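PDB 2GK3: putative cytoplasmic protein from Salmonella typhimurium, which is of unknown function but assembles into a hexamer and probably has a fold related to the class I glutamine amidotransferases. Local coordinates for the interface of chains A and B and the interface of chains A and C. Sequence-based numbering; all coordinates share one arbitrary frame. Chains: chain A/B/C, putative cytoplasmic protein.

Contact 1: the interface of chains A and B. Residues chain A 19-20, 85, 127-128, 133; chain B 28, 31, 33.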
loop_
_atom_site.group_PDB
_atom_site.type_symbol
_atom_site.label_atom_id
_atom_site.label_comp_id
_atom_site.label_asym_id
_atom_site.label_seq_id
_atom_site.Cartn_x
_atom_site.Cartn_y
_atom_site.Cartn_z
ATOM N N SER A 19 -13.141 6.620 14.586
ATOM C CA SER A 19 -12.131 5.552 14.675
ATOM C C SER A 19 -11.439 5.287 13.323
ATOM O O SER A 19 -12.040 5.468 12.253
ATOM C CB SER A 19 -12.773 4.265 15.176
ATOM O OG SER A 19 -13.599 3.729 14.160
ATOM N N TRP A 20 -10.185 4.840 13.374
ATOM C CA TRP A 20 -9.419 4.577 12.154
ATOM C C TRP A 20 -8.254 3.626 12.377
ATOM O O TRP A 20 -7.708 3.526 13.480
ATOM C CB TRP A 20 -8.886 5.878 11.531
ATOM C CG TRP A 20 -8.065 6.701 12.483
ATOM C CD1 TRP A 20 -6.744 6.546 12.766
ATOM C CD2 TRP A 20 -8.529 7.784 13.305
ATOM N NE1 TRP A 20 -6.347 7.474 13.705
ATOM C CE2 TRP A 20 -7.425 8.247 14.048
ATOM C CE3 TRP A 20 -9.768 8.417 13.471
ATOM C CZ2 TRP A 20 -7.519 9.322 14.946
ATOM C CZ3 TRP A 20 -9.859 9.482 14.362
ATOM C CH2 TRP A 20 -8.740 9.920 15.087
ATOM N N ASP A 85 -17.069 11.318 11.093
ATOM C CA ASP A 85 -15.925 10.790 10.348
ATOM C C ASP A 85 -16.057 9.337 9.875
ATOM O O ASP A 85 -15.101 8.530 9.954
ATOM C CB ASP A 85 -14.647 10.988 11.153
ATOM C CG ASP A 85 -13.693 11.957 10.486
ATOM O OD1 ASP A 85 -13.860 12.219 9.262
ATOM O OD2 ASP A 85 -12.769 12.438 11.177
ATOM N N TYR A 127 -13.138 14.717 7.460
ATOM C CA TYR A 127 -12.717 14.294 6.118
ATOM C C TYR A 127 -13.635 13.239 5.495
ATOM O O TYR A 127 -13.722 13.128 4.271
ATOM C CB TYR A 127 -11.277 13.796 6.147
ATOM C CG TYR A 127 -10.251 14.900 6.071
ATOM C CD1 TYR A 127 -10.589 16.229 6.373
ATOM C CD2 TYR A 127 -8.925 14.616 5.736
ATOM C CE1 TYR A 127 -9.632 17.249 6.325
ATOM C CE2 TYR A 127 -7.971 15.617 5.684
ATOM C CZ TYR A 127 -8.330 16.934 5.985
ATOM O OH TYR A 127 -7.374 17.922 5.920
ATOM N N LEU A 128 -14.323 12.483 6.348
ATOM C CA LEU A 128 -15.309 11.482 5.899
ATOM C C LEU A 128 -16.727 11.737 6.362
ATOM O O LEU A 128 -17.506 10.810 6.514
ATOM C CB LEU A 128 -14.847 10.059 6.235
ATOM C CG LEU A 128 -14.065 9.654 4.979
ATOM C CD1 LEU A 128 -12.590 9.431 5.268
ATOM C CD2 LEU A 128 -14.728 8.513 4.216
ATOM N N ILE A 133 -13.070 14.712 1.949
ATOM C CA ILE A 133 -11.859 14.723 1.124
ATOM C C ILE A 133 -12.067 13.865 -0.117
ATOM O O ILE A 133 -12.541 12.723 -0.023
ATOM C CB ILE A 133 -10.552 14.310 1.899
ATOM C CG1 ILE A 133 -9.326 14.466 0.991
ATOM C CG2 ILE A 133 -10.625 12.889 2.440
ATOM C CD1 ILE A 133 -8.062 14.789 1.729
ATOM N N LYS B 28 -11.036 4.257 7.438
ATOM C CA LYS B 28 -12.198 4.527 8.275
ATOM C C LYS B 28 -13.370 3.761 7.713
ATOM O O LYS B 28 -14.065 4.235 6.793
ATOM C CB LYS B 28 -12.505 6.016 8.323
ATOM C CG LYS B 28 -11.330 6.849 8.768
ATOM C CD LYS B 28 -11.642 8.311 8.606
ATOM C CE LYS B 28 -10.828 9.175 9.547
ATOM N NZ LYS B 28 -11.001 10.610 9.112
ATOM N N ASP B 31 -13.709 3.028 3.766
ATOM C CA ASP B 31 -12.946 3.999 2.990
ATOM C C ASP B 31 -11.542 4.309 3.531
ATOM O O ASP B 31 -11.229 4.064 4.701
ATOM C CB ASP B 31 -13.699 5.340 2.955
ATOM C CG ASP B 31 -15.093 5.227 2.398
ATOM O OD1 ASP B 31 -15.233 4.919 1.209
ATOM O OD2 ASP B 31 -16.057 5.458 3.163
ATOM N N PHE B 33 -8.287 7.574 3.083
ATOM C CA PHE B 33 -7.540 8.662 2.473
ATOM C C PHE B 33 -6.081 8.572 2.947
ATOM O O PHE B 33 -5.787 7.962 3.996
ATOM C CB PHE B 33 -8.149 10.016 2.865
ATOM C CG PHE B 33 -7.931 10.391 4.305
ATOM C CD1 PHE B 33 -6.867 11.226 4.671
ATOM C CD2 PHE B 33 -8.780 9.917 5.302
ATOM C CE1 PHE B 33 -6.649 11.580 5.990
ATOM C CE2 PHE B 33 -8.571 10.272 6.643
ATOM C CZ PHE B 33 -7.502 11.109 6.983
#
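B:Lys28 and B:Asp31 flank the turn between strands 19-28 and 31-40 of chain B, and they run up against A:Leu128 and A:Asp85, the latter with its backbone in the left-handed helical region (phi 51°). The side chain of B:Lys28 does most of the reaching. Its CG leaves anti to the carbonyl carbon (chi1 -55°), and the extended chain beyond carries the terminal amine NZ to A:Asp85, where a salt bridge joins B:Lys28 NZ to A:Asp85 OD2 at 3.3 Å. NZ is as far from OD1 and from CG, which puts it over the flat of the carboxylate. That carboxylate is steadied within its own chain, since A:Leu128 N donates to A:Asp85 OD1 at 3.0 Å, nearly along the C-O axis. On the way the lysine methylenes run beside A:Trp20, B:Lys28 CG lying 3.8 Å from A:Trp20 CB. The two methyls of A:Leu128 part: CD1 touches B:Lys28 CD at 3.6 Å and also reaches the B:Phe33 ring, while CD2 meets B:Asp31 CB at 3.6 Å. Farther along, A:Tyr127 brings the CD2 edge of its ring over one face of B:Phe33, 3.8 Å from CE1, with the planes at 68°. A:Ile133 CG2 packs on B:Phe33 CB at 3.8 Å. The site is where chain B's hairpin lies against chain A, on the loops after strands 80-84 and 120-124, the start of the 3-10 helix 133-135 and the start of strand 19-28; two-fold symmetry repeats it with the chains exchanged.

Contact 2: the interface of chains A and C. Residues chain A 102-104; chain C 162-163, 185, 187.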
loop_
_atom_site.group_PDB
_atom_site.type_symbol
_atom_site.label_atom_id
_atom_site.label_comp_id
_atom_site.label_asym_id
_atom_site.label_seq_id
_atom_site.Cartn_x
_atom_site.Cartn_y
_atom_site.Cartn_z
ATOM N N LYS A 102 -24.443 -11.420 0.330
ATOM C CA LYS A 102 -25.770 -11.559 0.891
ATOM C C LYS A 102 -26.591 -10.299 0.674
ATOM O O LYS A 102 -26.042 -9.211 0.503
ATOM C CB LYS A 102 -25.674 -11.861 2.389
ATOM C CG LYS A 102 -25.676 -13.343 2.737
ATOM C CD LYS A 102 -24.285 -13.909 2.862
ATOM C CE LYS A 102 -24.326 -15.412 3.099
ATOM N NZ LYS A 102 -24.744 -16.160 1.856
ATOM N N ILE A 103 -27.910 -10.459 0.665
ATOM C CA ILE A 103 -28.839 -9.334 0.682
ATOM C C ILE A 103 -29.047 -8.911 2.128
ATOM O O ILE A 103 -29.220 -9.758 3.013
ATOM C CB ILE A 103 -30.167 -9.707 0.010
ATOM C CG1 ILE A 103 -29.973 -9.681 -1.501
ATOM C CG2 ILE A 103 -31.282 -8.758 0.426
ATOM C CD1 ILE A 103 -31.068 -10.330 -2.285
ATOM N N LYS A 104 -28.996 -7.613 2.391
ATOM C CA LYS A 104 -29.194 -7.159 3.755
ATOM C C LYS A 104 -29.847 -5.790 3.826
ATOM O O LYS A 104 -29.751 -5.019 2.885
ATOM C CB LYS A 104 -27.890 -7.256 4.574
ATOM C CG LYS A 104 -26.957 -6.057 4.503
ATOM C CD LYS A 104 -25.778 -6.217 5.488
ATOM C CE LYS A 104 -26.263 -6.550 6.906
ATOM N NZ LYS A 104 -25.205 -6.518 7.952
ATOM N N PRO C 162 -28.037 -2.454 -1.242
ATOM C CA PRO C 162 -27.802 -3.712 -0.563
ATOM C C PRO C 162 -29.093 -4.470 -0.213
ATOM O O PRO C 162 -29.027 -5.675 0.002
ATOM C CB PRO C 162 -27.042 -3.301 0.711
ATOM C CG PRO C 162 -27.362 -1.870 0.917
ATOM C CD PRO C 162 -27.549 -1.303 -0.456
ATOM N N GLU C 163 -30.228 -3.765 -0.142
ATOM C CA GLU C 163 -31.544 -4.377 0.107
ATOM C C GLU C 163 -32.007 -5.176 -1.094
ATOM O O GLU C 163 -32.859 -6.048 -0.942
ATOM C CB GLU C 163 -32.673 -3.356 0.335
ATOM C CG GLU C 163 -32.329 -2.012 0.839
ATOM C CD GLU C 163 -31.894 -1.058 -0.242
ATOM O OE1 GLU C 163 -32.683 -0.182 -0.647
ATOM O OE2 GLU C 163 -30.736 -1.178 -0.659
ATOM N N VAL C 185 -33.135 -9.781 -8.751
ATOM C CA VAL C 185 -32.636 -8.632 -7.955
ATOM C C VAL C 185 -31.178 -8.284 -8.244
ATOM O O VAL C 185 -30.357 -9.163 -8.536
ATOM C CB VAL C 185 -32.710 -8.836 -6.411
ATOM C CG1 VAL C 185 -33.991 -8.286 -5.842
ATOM C CG2 VAL C 185 -32.469 -10.289 -6.016
ATOM N N LEU C 187 -27.937 -5.469 -6.709
ATOM C CA LEU C 187 -27.496 -4.837 -5.466
ATOM C C LEU C 187 -26.922 -3.430 -5.674
ATOM O O LEU C 187 -26.434 -2.791 -4.732
ATOM C CB LEU C 187 -26.549 -5.781 -4.705
ATOM C CG LEU C 187 -27.170 -6.685 -3.614
ATOM C CD1 LEU C 187 -28.597 -7.084 -3.873
ATOM C CD2 LEU C 187 -26.339 -7.903 -3.350
HETATM O O HOH W 1 -26.360 -6.683 0.569
#
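The carbonyl oxygen of C:Pro162 is gripped from chain A both directly and through water. A:Lys104 N donates to C:Pro162 O at 3.1 Å in a nearly straight bond, 164° at the hydrogen, and approaches from 40° above the carbonyl plane. Water 1 lies 2.9 Å from the same C:Pro162 O and continues to A:Lys102 O, the 2.5 Å between that oxygen and the water being rather short. The backbone on both sides of A:Ile103 is thereby tied to one turn of chain C. A:Lys104 O also comes within 3.0 Å of C:Pro162 O; as both oxygens can only accept, this is a clash and the local fit there is doubtful.

Between these backbone links A:Ile103 supplies the apolar part. Its CG1 branch stands anti to the carbonyl carbon (chi1 -77°) and runs on extended, which sends it toward the segment around strand 185-186 of chain C. A:Ile103 CG1 meets C:Leu187 CD1 at 3.8 Å, and its terminal CD1 arrives at C:Val185 CG2 at 4.0 Å, crossing both side chains at a slant. The other branch turns to the 162-163 turn, where A:Ile103 CG2 rests 3.4 Å from C:Glu163 O, the backbone carbonyl oxygen. One isoleucine thus bridges two separate stretches of chain C, with its two branches directed to different neighbours. By joining the loop between helices 95-98 and 107-116 to the 162-163 turn and the stretch 185-187, this small patch probably helps hold neighbouring subunits together in the hexamer.

The centres of contact 1 and contact 2 lie about 25 Å apart, and they share chain A but no residue. Chain A meets chain B at contact 1 through its start of strand 19-28, the loops around residues 85 and 127-128 and the 3-10 helix 133-135, whereas contact 2 uses the separate loop 102-104 to reach chain C. One subunit can therefore hold two neighbours at once. Contact 1 belongs to a two-fold interface in which the hairpin of each chain reaches across to the other; contact 2 belongs to an interface that is not an exact two-fold. Combining the two would allow assembly beyond a dimer, consistent with the hexamer.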